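Local coordinates for putative large adhesion protein (Lap) involved in biofilm formation (Marinobacter hydrocarbonoclasticus ATCC 49840, PDB 6M8M) that probably anchors bacteria to glycans during biofilm formation, its PA14 domain binding glucose through a calcium ion, at residues F165-T168 / P172-V175; Y139-E142 / T147-E150; Q94-D99 / I177-Q182; I190-Q195 / E200-Q205. All coordinates share one frame; numbering follows the deposited sequence.

Interaction 1. Residues F165-T168 / P172-V175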
loop_
_atom_site.group_PDB
_atom_site.type_symbol
_atom_site.label_atom_id
_atom_site.label_comp_id
_atom_site.label_asym_id
_atom_site.label_seq_id
_atom_site.Cartn_x
_atom_site.Cartn_y
_atom_site.Cartn_z
ATOM N N PHE A 165 -10.368 9.011 11.839
ATOM C CA PHE A 165 -10.481 7.859 12.719
ATOM C C PHE A 165 -9.829 8.212 14.043
ATOM O O PHE A 165 -8.822 8.920 14.079
ATOM C CB PHE A 165 -9.875 6.584 12.102
ATOM C CG PHE A 165 -8.415 6.676 11.781
ATOM C CD1 PHE A 165 -7.987 7.212 10.576
ATOM C CD2 PHE A 165 -7.462 6.177 12.652
ATOM C CE1 PHE A 165 -6.651 7.281 10.272
ATOM C CE2 PHE A 165 -6.112 6.246 12.334
ATOM C CZ PHE A 165 -5.713 6.792 11.145
ATOM N N THR A 166 -10.402 7.709 15.122
ATOM C CA THR A 166 -9.854 7.906 16.462
ATOM C C THR A 166 -9.348 6.569 16.959
ATOM O O THR A 166 -10.052 5.561 16.885
ATOM C CB THR A 166 -10.921 8.496 17.383
ATOM O OG1 THR A 166 -11.291 9.785 16.865
ATOM C CG2 THR A 166 -10.415 8.644 18.796
ATOM N N LEU A 167 -8.117 6.548 17.432
ATOM C CA LEU A 167 -7.552 5.290 17.907
ATOM C C LEU A 167 -8.392 4.763 19.061
ATOM O O LEU A 167 -8.850 5.522 19.912
ATOM C CB LEU A 167 -6.105 5.493 18.326
ATOM C CG LEU A 167 -5.180 6.038 17.235
ATOM C CD1 LEU A 167 -3.774 6.263 17.790
ATOM C CD2 LEU A 167 -5.123 5.122 16.035
ATOM N N THR A 168 -8.618 3.453 19.059
ATOM C CA THR A 168 -9.537 2.809 19.992
ATOM C C THR A 168 -8.862 1.604 20.628
ATOM O O THR A 168 -8.181 0.832 19.946
ATOM C CB THR A 168 -10.822 2.387 19.248
ATOM O OG1 THR A 168 -11.448 3.548 18.674
ATOM C CG2 THR A 168 -11.807 1.719 20.185
ATOM N N PRO A 172 -1.362 -2.538 20.443
ATOM C CA PRO A 172 -0.920 -1.776 19.265
ATOM C C PRO A 172 -2.027 -1.528 18.249
ATOM O O PRO A 172 -2.993 -2.288 18.141
ATOM C CB PRO A 172 0.172 -2.666 18.653
ATOM C CG PRO A 172 -0.078 -4.029 19.200
ATOM C CD PRO A 172 -0.645 -3.820 20.573
ATOM N N HIS A 173 -1.894 -0.427 17.527
ATOM C CA HIS A 173 -2.897 0.005 16.560
ATOM C C HIS A 173 -2.444 -0.464 15.189
ATOM O O HIS A 173 -1.600 0.162 14.544
ATOM C CB HIS A 173 -3.068 1.511 16.636
ATOM C CG HIS A 173 -3.543 1.969 17.975
ATOM N ND1 HIS A 173 -4.792 1.653 18.452
ATOM C CD2 HIS A 173 -2.933 2.683 18.949
ATOM C CE1 HIS A 173 -4.941 2.165 19.663
ATOM N NE2 HIS A 173 -3.830 2.799 19.984
ATOM N N SER A 174 -3.020 -1.562 14.740
ATOM C CA SER A 174 -2.600 -2.163 13.493
ATOM C C SER A 174 -3.028 -1.304 12.315
ATOM O O SER A 174 -4.082 -0.661 12.331
ATOM C CB SER A 174 -3.231 -3.542 13.357
ATOM O OG SER A 174 -4.642 -3.423 13.213
ATOM N N VAL A 175 -2.190 -1.278 11.292
ATOM C CA VAL A 175 -2.519 -0.684 10.007
ATOM C C VAL A 175 -2.203 -1.699 8.920
ATOM O O VAL A 175 -1.162 -2.365 8.959
ATOM C CB VAL A 175 -1.798 0.666 9.799
ATOM C CG1 VAL A 175 -0.272 0.537 9.867
ATOM C CG2 VAL A 175 -2.240 1.302 8.488
#
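Leu167 lies over one face of the His173 imidazole, its CB 3.9 Å from the ring centroid and only 16° off the ring normal. This is a CH-pi contact, and the rest of the leucine follows the ring outward: CB sits nearest CE1, at 3.8 Å, CD1 reaches CD2 of the histidine at 3.9 Å, and CD2 of the leucine approaches CG. The aliphatic branch is thus spread across the heterocycle instead of touching it at a single point. His173 can present its face this way because its CG stands anti to the carbonyl carbon (chi1 -61°), which carries the ring across to segment 165-168. The backbone joins in at the rim, where Thr168 O lies in the imidazole plane, 3.5 Å from CE1 of His173.

The two segments come from the end of strand 158-166 and the start of strand 174-181, linked by a short connection that includes the cis peptide bond before Pro172. No hydrogen bond passes between them, and their nearest CA atoms, those of Leu167 and His173, remain 7.2 Å apart, too far for strand pairing. Each side is instead fastened to other strands: the backbone of Leu167 bonds to Gly127, whereas that of His173 bonds to Leu122. The polar end of the histidine has its own partner, as ND1 is hydrogen-bonded to the ND2 of Asn144.

That bond to an amide N-H implies that ND1 acts as acceptor, which would probably place the proton of a neutral imidazole on NE2, while the leucine supplies purely apolar cover to the ring face.

Interaction 2. Residues Y139-E142 / T147-E150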
loop_
_atom_site.group_PDB
_atom_site.type_symbol
_atom_site.label_atom_id
_atom_site.label_comp_id
_atom_site.label_asym_id
_atom_site.label_seq_id
_atom_site.Cartn_x
_atom_site.Cartn_y
_atom_site.Cartn_z
ATOM N N TYR A 139 -6.961 0.746 -3.747
ATOM C CA TYR A 139 -6.346 0.486 -2.456
ATOM C C TYR A 139 -7.408 0.456 -1.367
ATOM O O TYR A 139 -8.528 0.950 -1.536
ATOM C CB TYR A 139 -5.297 1.555 -2.072
ATOM C CG TYR A 139 -5.908 2.930 -2.055
ATOM C CD1 TYR A 139 -6.031 3.649 -3.227
ATOM C CD2 TYR A 139 -6.442 3.483 -0.895
ATOM C CE1 TYR A 139 -6.637 4.881 -3.258
ATOM C CE2 TYR A 139 -7.076 4.733 -0.917
ATOM C CZ TYR A 139 -7.170 5.418 -2.111
ATOM O OH TYR A 139 -7.799 6.653 -2.150
ATOM N N ARG A 140 -7.014 -0.097 -0.221
ATOM C CA ARG A 140 -7.779 0.012 1.012
ATOM C C ARG A 140 -6.797 0.135 2.167
ATOM O O ARG A 140 -5.813 -0.617 2.220
ATOM C CB ARG A 140 -8.681 -1.195 1.250
ATOM C CG ARG A 140 -9.431 -1.064 2.592
ATOM C CD ARG A 140 -10.402 -2.180 2.837
ATOM N NE ARG A 140 -11.558 -2.048 1.966
ATOM C CZ ARG A 140 -12.490 -2.975 1.841
ATOM N NH1 ARG A 140 -12.396 -4.116 2.516
ATOM N NH2 ARG A 140 -13.499 -2.774 1.019
ATOM N N ILE A 141 -7.065 1.059 3.085
ATOM C CA ILE A 141 -6.343 1.187 4.347
ATOM C C ILE A 141 -7.297 0.836 5.479
ATOM O O ILE A 141 -8.399 1.385 5.562
ATOM C CB ILE A 141 -5.800 2.615 4.563
ATOM C CG1 ILE A 141 -4.984 3.066 3.350
ATOM C CG2 ILE A 141 -5.012 2.673 5.871
ATOM C CD1 ILE A 141 -4.292 4.396 3.513
ATOM N N GLU A 142 -6.871 -0.062 6.347
ATOM C CA GLU A 142 -7.608 -0.429 7.548
ATOM C C GLU A 142 -6.756 -0.144 8.774
ATOM O O GLU A 142 -5.548 -0.405 8.776
ATOM C CB GLU A 142 -7.978 -1.914 7.514
ATOM C CG GLU A 142 -9.012 -2.256 6.464
ATOM C CD GLU A 142 -9.222 -3.750 6.281
ATOM O OE1 GLU A 142 -8.458 -4.541 6.876
ATOM O OE2 GLU A 142 -10.156 -4.128 5.537
ATOM N N THR A 147 -12.043 -0.009 7.922
ATOM C CA THR A 147 -11.657 0.750 6.742
ATOM C C THR A 147 -11.649 2.229 7.053
ATOM O O THR A 147 -12.649 2.780 7.528
ATOM C CB THR A 147 -12.632 0.463 5.605
ATOM O OG1 THR A 147 -12.565 -0.931 5.321
ATOM C CG2 THR A 147 -12.296 1.273 4.376
ATOM N N VAL A 148 -10.537 2.887 6.748
ATOM C CA VAL A 148 -10.407 4.325 6.950
ATOM C C VAL A 148 -10.086 5.067 5.666
ATOM O O VAL A 148 -10.113 6.304 5.659
ATOM C CB VAL A 148 -9.380 4.675 8.049
ATOM C CG1 VAL A 148 -9.783 4.038 9.390
ATOM C CG2 VAL A 148 -7.975 4.256 7.659
ATOM N N ALA A 149 -9.733 4.373 4.590
ATOM C CA ALA A 149 -9.542 5.014 3.293
ATOM C C ALA A 149 -9.618 3.931 2.237
ATOM O O ALA A 149 -9.162 2.809 2.479
ATOM C CB ALA A 149 -8.179 5.714 3.197
ATOM N N GLU A 150 -10.172 4.254 1.075
ATOM C CA GLU A 150 -10.155 3.273 -0.007
ATOM C C GLU A 150 -10.545 3.931 -1.316
ATOM O O GLU A 150 -11.332 4.883 -1.349
ATOM C CB GLU A 150 -11.061 2.069 0.252
ATOM C CG GLU A 150 -12.515 2.409 0.231
ATOM C CD GLU A 150 -13.419 1.195 0.357
ATOM O OE1 GLU A 150 -14.636 1.416 0.536
ATOM O OE2 GLU A 150 -12.929 0.055 0.295
HETATM O O HOH W 1 -12.441 -3.292 6.821
#
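A classic beta bulge interrupts the pairing within the beta hairpin of strands 139-143 and 146-151: Val148 and Ala149 both face Ile141, whose carbonyl oxygen takes a nearly straight bond from Val148 N at 2.9 Å and a weak one from Ala149 N at 3.4 Å. Beyond the bulge the register has slipped by one residue, so that Glu142 pairs with Thr147, whereas Arg140 pairs with Glu150. The other bond of the Ile141 pair, from Ile141 N to Ala149 O, is 2.8 Å long and almost linear at 177°.

The side chains divide between the two faces. On one, Ile141 spreads over both bulge residues, its CG2 reaching CG2 of Val148 at 3.8 Å and its CD1 turned to CB of Ala149; Phe131 and Val133 of strand 128-136 pack against this isoleucine. On the other face, Arg140 and Glu150 run side by side. The arginine grips one carboxylate oxygen side-on, NE and NH2 each lying 3.0 Å from Glu150 OE2. That oxygen stays in the guanidinium plane, but the two flat groups are twisted 48° apart; NH2 meets its syn lone pair, while NE comes from above the carboxylate plane. A bend at chi3 (-72°) turns the guanidinium edge to the glutamate, and Thr147 OG1 sits over one guanidinium face, 3.5 Å from Arg140 CD. A water bridges this hydroxyl to Glu142 OE2, its bond to the carboxylate being weak.

With Glu142 also at long range from NH1, Arg140 lies between two carboxylates, an environment that would be expected to stabilise its positive charge.

Interaction 3. Residues Q94-D99 / I177-Q182. With CA (calcium ion), chain D; CA (calcium ion), chain E; BGC (beta-D-glucopyranose), chain B.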
loop_
_atom_site.group_PDB
_atom_site.type_symbol
_atom_site.label_atom_id
_atom_site.label_comp_id
_atom_site.label_asym_id
_atom_site.label_seq_id
_atom_site.Cartn_x
_atom_site.Cartn_y
_atom_site.Cartn_z
ATOM N N GLN A 94 11.141 -1.894 -8.914
ATOM C CA GLN A 94 12.335 -1.247 -8.388
ATOM C C GLN A 94 12.248 0.265 -8.572
ATOM O O GLN A 94 12.494 1.030 -7.632
ATOM C CB GLN A 94 13.579 -1.817 -9.068
ATOM C CG GLN A 94 13.921 -3.246 -8.668
ATOM C CD GLN A 94 13.138 -4.316 -9.405
ATOM O OE1 GLN A 94 12.426 -4.054 -10.371
ATOM N NE2 GLN A 94 13.294 -5.547 -8.951
ATOM N N SER A 95 11.871 0.718 -9.766
ATOM C CA SER A 95 11.719 2.152 -9.984
ATOM C C SER A 95 10.598 2.729 -9.128
ATOM O O SER A 95 10.739 3.811 -8.542
ATOM C CB SER A 95 11.461 2.418 -11.463
ATOM O OG SER A 95 12.567 2.016 -12.251
ATOM N N PHE A 96 9.472 2.013 -9.047
ATOM C CA PHE A 96 8.306 2.474 -8.289
ATOM C C PHE A 96 8.638 2.752 -6.838
ATOM O O PHE A 96 8.189 3.762 -6.290
ATOM C CB PHE A 96 7.242 1.373 -8.426
ATOM C CG PHE A 96 5.963 1.544 -7.633
ATOM C CD1 PHE A 96 4.901 2.273 -8.146
ATOM C CD2 PHE A 96 5.771 0.839 -6.467
ATOM C CE1 PHE A 96 3.698 2.337 -7.481
ATOM C CE2 PHE A 96 4.567 0.896 -5.790
ATOM C CZ PHE A 96 3.527 1.643 -6.316
ATOM N N LEU A 97 9.396 1.869 -6.203
ATOM C CA LEU A 97 9.658 1.964 -4.772
ATOM C C LEU A 97 10.716 3.003 -4.412
ATOM O O LEU A 97 10.952 3.235 -3.219
ATOM C CB LEU A 97 10.060 0.597 -4.225
ATOM C CG LEU A 97 8.957 -0.449 -4.156
ATOM C CD1 LEU A 97 9.509 -1.766 -3.627
ATOM C CD2 LEU A 97 7.776 -0.001 -3.326
ATOM N N LYS A 98 11.331 3.659 -5.393
ATOM C CA LYS A 98 12.263 4.764 -5.115
ATOM C C LYS A 98 13.329 4.261 -4.140
ATOM O O LYS A 98 13.891 3.181 -4.345
ATOM C CB LYS A 98 11.513 6.022 -4.687
ATOM C CG LYS A 98 10.476 6.506 -5.689
ATOM C CD LYS A 98 10.007 7.913 -5.335
ATOM C CE LYS A 98 8.753 8.330 -6.117
ATOM N NZ LYS A 98 8.996 8.449 -7.569
ATOM N N ASP A 99 13.618 4.981 -3.066
ATOM C CA ASP A 99 14.689 4.560 -2.177
ATOM C C ASP A 99 14.361 3.275 -1.430
ATOM O O ASP A 99 15.279 2.625 -0.905
ATOM C CB ASP A 99 15.055 5.663 -1.196
ATOM C CG ASP A 99 16.423 5.433 -0.562
ATOM O OD1 ASP A 99 17.389 5.152 -1.313
ATOM O OD2 ASP A 99 16.536 5.530 0.676
ATOM N N ILE A 177 -2.545 -2.009 4.629
ATOM C CA ILE A 177 -2.790 -1.353 3.352
ATOM C C ILE A 177 -2.667 -2.395 2.265
ATOM O O ILE A 177 -1.669 -3.128 2.224
ATOM C CB ILE A 177 -1.764 -0.233 3.114
ATOM C CG1 ILE A 177 -1.866 0.816 4.221
ATOM C CG2 ILE A 177 -1.928 0.383 1.733
ATOM C CD1 ILE A 177 -0.612 1.599 4.421
ATOM N N VAL A 178 -3.649 -2.448 1.376
ATOM C CA VAL A 178 -3.504 -3.206 0.138
ATOM C C VAL A 178 -3.685 -2.231 -1.018
ATOM O O VAL A 178 -4.466 -1.274 -0.926
ATOM C CB VAL A 178 -4.450 -4.416 0.025
ATOM C CG1 VAL A 178 -4.218 -5.392 1.174
ATOM C CG2 VAL A 178 -5.886 -3.978 -0.049
ATOM N N TYR A 179 -2.967 -2.478 -2.101
ATOM C CA TYR A 179 -2.889 -1.588 -3.254
ATOM C C TYR A 179 -2.670 -2.472 -4.470
ATOM O O TYR A 179 -2.008 -3.516 -4.367
ATOM C CB TYR A 179 -1.723 -0.558 -3.095
ATOM C CG TYR A 179 -1.233 -0.048 -4.419
ATOM C CD1 TYR A 179 -1.868 0.994 -5.073
ATOM C CD2 TYR A 179 -0.184 -0.679 -5.064
ATOM C CE1 TYR A 179 -1.456 1.413 -6.327
ATOM C CE2 TYR A 179 0.229 -0.281 -6.312
ATOM C CZ TYR A 179 -0.416 0.753 -6.948
ATOM O OH TYR A 179 0.006 1.085 -8.200
ATOM N N TRP A 180 -3.191 -2.061 -5.626
ATOM C CA TRP A 180 -2.885 -2.796 -6.847
ATOM C C TRP A 180 -2.748 -1.891 -8.052
ATOM O O TRP A 180 -3.271 -0.769 -8.102
ATOM C CB TRP A 180 -3.933 -3.870 -7.132
ATOM C CG TRP A 180 -5.268 -3.367 -7.592
ATOM C CD1 TRP A 180 -5.677 -3.203 -8.870
ATOM C CD2 TRP A 180 -6.377 -3.002 -6.767
ATOM N NE1 TRP A 180 -6.969 -2.751 -8.903
ATOM C CE2 TRP A 180 -7.425 -2.622 -7.624
ATOM C CE3 TRP A 180 -6.584 -2.955 -5.381
ATOM C CZ2 TRP A 180 -8.675 -2.220 -7.149
ATOM C CZ3 TRP A 180 -7.826 -2.557 -4.909
ATOM C CH2 TRP A 180 -8.854 -2.193 -5.793
ATOM N N ASP A 181 -2.033 -2.440 -9.033
ATOM C CA ASP A 181 -1.992 -1.928 -10.390
ATOM C C ASP A 181 -2.597 -2.976 -11.317
ATOM O O ASP A 181 -2.115 -4.115 -11.371
ATOM C CB ASP A 181 -0.558 -1.624 -10.836
ATOM C CG ASP A 181 -0.505 -1.204 -12.284
ATOM O OD1 ASP A 181 -1.419 -0.466 -12.688
ATOM O OD2 ASP A 181 0.419 -1.630 -13.014
ATOM N N GLN A 182 -3.652 -2.597 -12.039
ATOM C CA GLN A 182 -4.234 -3.449 -13.070
ATOM C C GLN A 182 -3.429 -3.427 -14.358
ATOM O O GLN A 182 -3.659 -4.272 -15.237
ATOM C CB GLN A 182 -5.674 -3.012 -13.379
ATOM C CG GLN A 182 -5.830 -1.647 -14.031
ATOM C CD GLN A 182 -6.172 -1.668 -15.513
ATOM O OE1 GLN A 182 -6.715 -2.637 -16.066
ATOM N NE2 GLN A 182 -5.873 -0.566 -16.166
HETATM CA CA CA D . -4.667 -6.311 -15.789
HETATM CA CA CA E . -2.670 1.295 -13.505
HETATM C C2 BGC B . -4.070 3.237 -15.913
HETATM C C3 BGC B . -4.330 4.585 -16.500
HETATM C C4 BGC B . -5.691 4.638 -17.148
HETATM C C5 BGC B . -6.763 4.220 -16.152
HETATM C C6 BGC B . -8.148 4.199 -16.718
HETATM C C1 BGC B . -5.179 2.869 -14.942
HETATM O O1 BGC B . -4.977 1.617 -14.451
HETATM O O2 BGC B . -2.840 3.161 -15.179
HETATM O O3 BGC B . -3.305 4.913 -17.463
HETATM O O4 BGC B . -5.986 5.976 -17.546
HETATM O O5 BGC B . -6.472 2.878 -15.646
HETATM O O6 BGC B . -8.243 3.341 -17.826
HETATM O O HOH W 2 -5.733 -4.770 -17.387
#
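The rings of Phe96 and Tyr179 are nearly parallel, with planes 21° apart, yet slid so far that they barely overlap: their centroids lie 5.8 Å from each other. The side chains arrive from opposite directions, and contact is made at the ends of the rings, where Phe96 CZ approaches Tyr179 CE2 obliquely at 3.8 Å. Both CG atoms stand anti to their backbone nitrogens (chi1 175° in Phe96, 155° in Tyr179), so that the rings meet between helix 92-96 and strand 174-181. Val83 and Leu87 pack on the phenylalanine, Ala186 and Leu188 on the tyrosine. The tyrosine hydroxyl is held by a hydrogen bond to the backbone oxygen of Asp136, whose side-chain OD1 is a calcium ligand.

Two residues farther along the strand, the same segment becomes the sugar site. Asp181 OD1 binds one calcium ion at 2.3 Å, and glucose O1 and O2 each coordinate that ion at 2.5 Å; Asp136, Asp137, Gly183 and Ala185 complete the protein side of the site. Gln182 links sugar and metal. Its chain, bent at chi2, brings NE2 to glucose O1 in a 2.9 Å hydrogen bond, whereas its backbone oxygen binds a second calcium ion together with Gln47, Asn53 and Asp113, and its OE1 accepts from a water on that ion.

Chelation of a sugar by two neighbouring hydroxyls on a protein-bound calcium is characteristic of lectin-like PA14 domains, in which a beta sandwich carries the binding site at one end.

Interaction 4. Residues I190-Q195 / E200-Q205; sequences IELREQ and EIFGSQ
Phe202 N donates to Ile190 O in a 2.8 Å bond that is almost straight at 173°. Two further backbone bonds close the hydrogen-bonded antiparallel pair of Leu192 and Glu200: Leu192 N to Glu200 O at 2.9 Å, and Glu200 N to Leu192 O at 3.0 Å. Between this pair and the Phe202-Ile190 bond, Glu191 and Ile201 form the non-hydrogen-bonded pair, and the CA of Glu191 makes a close CH...O contact with Glu200 O at 3.1 Å.

Apolar side chains follow the backbone. Phe202 lies alongside Ile190, pointing the same way, with its CB 3.8 Å from Ile190 CG2. The same methyl group also reaches the ring obliquely at CD2, while Leu192 CD2 comes to the other ortho carbon, CD1 of Phe202, at 3.9 Å. With CG anti to the backbone N (chi1 -177°), the aromatic ring extends inward beside these two aliphatic chains. Glu191 takes a different course: its methylene CG touches Ile201 CD1 at 4.1 Å, and its carboxylate forms a salt bridge with Arg132.

This beta hairpin places the short strand 200-201 along one edge of strand 186-194, whose backbone also bonds to strand 128-136 through Glu191 and Arg193. Phe202 meets Phe131 of strand 128-136 edge-to-face and packs on Ile177 of strand 174-181, so its ring lies between the two sheets of the domain.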
loop_
_atom_site.group_PDB
_atom_site.type_symbol
_atom_site.label_atom_id
_atom_site.label_comp_id
_atom_site.label_asym_id
_atom_site.label_seq_id
_atom_site.Cartn_x
_atom_site.Cartn_y
_atom_site.Cartn_z
ATOM N N ILE A 190 0.813 7.950 0.076
ATOM C CA ILE A 190 -0.035 7.997 1.254
ATOM C C ILE A 190 0.472 9.095 2.176
ATOM O O ILE A 190 1.664 9.132 2.514
ATOM C CB ILE A 190 -0.069 6.641 1.980
ATOM C CG1 ILE A 190 -0.550 5.558 1.020
ATOM C CG2 ILE A 190 -0.945 6.717 3.217
ATOM C CD1 ILE A 190 -0.624 4.172 1.601
ATOM N N GLU A 191 -0.441 9.971 2.583
ATOM C CA GLU A 191 -0.189 10.992 3.582
ATOM C C GLU A 191 -1.058 10.738 4.803
ATOM O O GLU A 191 -2.161 10.204 4.700
ATOM C CB GLU A 191 -0.531 12.380 3.046
ATOM C CG GLU A 191 0.285 12.864 1.878
ATOM C CD GLU A 191 -0.413 13.978 1.135
ATOM O OE1 GLU A 191 0.101 15.121 1.160
ATOM O OE2 GLU A 191 -1.488 13.721 0.560
ATOM N N LEU A 192 -0.570 11.164 5.960
ATOM C CA LEU A 192 -1.285 11.054 7.228
ATOM C C LEU A 192 -1.213 12.394 7.937
ATOM O O LEU A 192 -0.167 13.051 7.925
ATOM C CB LEU A 192 -0.624 9.972 8.078
ATOM C CG LEU A 192 -1.234 9.741 9.459
ATOM C CD1 LEU A 192 -2.641 9.217 9.379
ATOM C CD2 LEU A 192 -0.382 8.743 10.248
ATOM N N ARG A 193 -2.317 12.796 8.552
ATOM C CA ARG A 193 -2.311 13.954 9.429
ATOM C C ARG A 193 -3.085 13.646 10.696
ATOM O O ARG A 193 -3.948 12.767 10.736
ATOM C CB ARG A 193 -2.921 15.183 8.769
ATOM C CG ARG A 193 -4.397 15.100 8.510
ATOM C CD ARG A 193 -4.816 16.380 7.847
ATOM N NE ARG A 193 -6.181 16.354 7.382
ATOM C CZ ARG A 193 -6.787 17.395 6.813
ATOM N NH1 ARG A 193 -6.142 18.551 6.678
ATOM N NH2 ARG A 193 -8.025 17.286 6.395
ATOM N N GLU A 194 -2.792 14.412 11.735
ATOM C CA GLU A 194 -3.690 14.539 12.866
ATOM C C GLU A 194 -4.749 15.565 12.507
ATOM O O GLU A 194 -4.486 16.517 11.769
ATOM C CB GLU A 194 -2.914 14.986 14.098
ATOM C CG GLU A 194 -3.749 14.988 15.360
ATOM C CD GLU A 194 -2.933 15.186 16.634
ATOM O OE1 GLU A 194 -1.707 15.404 16.542
ATOM O OE2 GLU A 194 -3.516 15.115 17.737
ATOM N N GLN A 195 -5.967 15.348 12.987
ATOM C CA GLN A 195 -7.033 16.326 12.821
ATOM C C GLN A 195 -6.558 17.701 13.281
ATOM O O GLN A 195 -5.988 17.848 14.367
ATOM C CB GLN A 195 -8.230 15.875 13.654
ATOM C CG GLN A 195 -9.456 16.776 13.587
ATOM C CD GLN A 195 -10.534 16.285 14.517
ATOM O OE1 GLN A 195 -11.643 15.946 14.102
ATOM N NE2 GLN A 195 -10.213 16.229 15.789
ATOM N N GLU A 200 1.577 14.776 6.233
ATOM C CA GLU A 200 2.954 14.336 6.101
ATOM C C GLU A 200 2.953 13.036 5.306
ATOM O O GLU A 200 2.027 12.235 5.431
ATOM C CB GLU A 200 3.556 14.058 7.504
ATOM C CG GLU A 200 3.575 15.277 8.430
ATOM C CD GLU A 200 3.848 14.941 9.898
ATOM O OE1 GLU A 200 3.856 15.882 10.722
ATOM O OE2 GLU A 200 4.042 13.758 10.249
ATOM N N ILE A 201 4.006 12.797 4.516
ATOM C CA ILE A 201 4.127 11.504 3.847
ATOM C C ILE A 201 4.204 10.402 4.895
ATOM O O ILE A 201 5.025 10.450 5.820
ATOM C CB ILE A 201 5.349 11.471 2.915
ATOM C CG1 ILE A 201 5.231 12.507 1.805
ATOM C CG2 ILE A 201 5.523 10.061 2.325
ATOM C CD1 ILE A 201 4.137 12.226 0.798
ATOM N N PHE A 202 3.364 9.387 4.740
ATOM C CA PHE A 202 3.290 8.290 5.691
ATOM C C PHE A 202 4.486 7.370 5.550
ATOM O O PHE A 202 4.954 7.078 4.452
ATOM C CB PHE A 202 2.000 7.523 5.409
ATOM C CG PHE A 202 1.703 6.390 6.336
ATOM C CD1 PHE A 202 1.534 6.601 7.685
ATOM C CD2 PHE A 202 1.504 5.111 5.838
ATOM C CE1 PHE A 202 1.219 5.556 8.528
ATOM C CE2 PHE A 202 1.192 4.074 6.666
ATOM C CZ PHE A 202 1.035 4.287 8.001
ATOM N N GLY A 203 4.998 6.915 6.679
ATOM C CA GLY A 203 6.150 6.043 6.660
ATOM C C GLY A 203 6.743 5.816 8.024
ATOM O O GLY A 203 6.023 5.723 9.020
ATOM N N SER A 204 8.076 5.739 8.061
ATOM C CA SER A 204 8.792 5.408 9.289
ATOM C C SER A 204 8.477 6.363 10.431
ATOM O O SER A 204 8.552 5.969 11.600
ATOM C CB SER A 204 10.296 5.423 9.023
ATOM O OG SER A 204 10.663 4.335 8.206
ATOM N N GLN A 205 8.164 7.621 10.127
ATOM C CA GLN A 205 7.809 8.580 11.171
ATOM C C GLN A 205 6.566 8.162 11.944
ATOM O O GLN A 205 6.374 8.623 13.081
ATOM C CB GLN A 205 7.590 9.949 10.512
#

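How the interactions relate
From the N terminus, interaction 3 opens first, at helix 92-96, and closes only at strand 174-181, 78 residues later. Within that long loop lie two short closures in series: interaction 2, the bulged hairpin, and then interaction 1, at the turn leading into strand 174-181. Interaction 4 follows after interaction 3 has closed, so no loops cross. Strand 174-181 serves interactions 1 and 3 and neighbours strand 139-143 of interaction 2, where Arg140 N probably bonds to Val178 O. Packing joins the sheets: Ile177 CD1 meets Ile190 of interaction 4, Ile141 also touches Ile190, and Phe165 of interaction 1 packs on Val148.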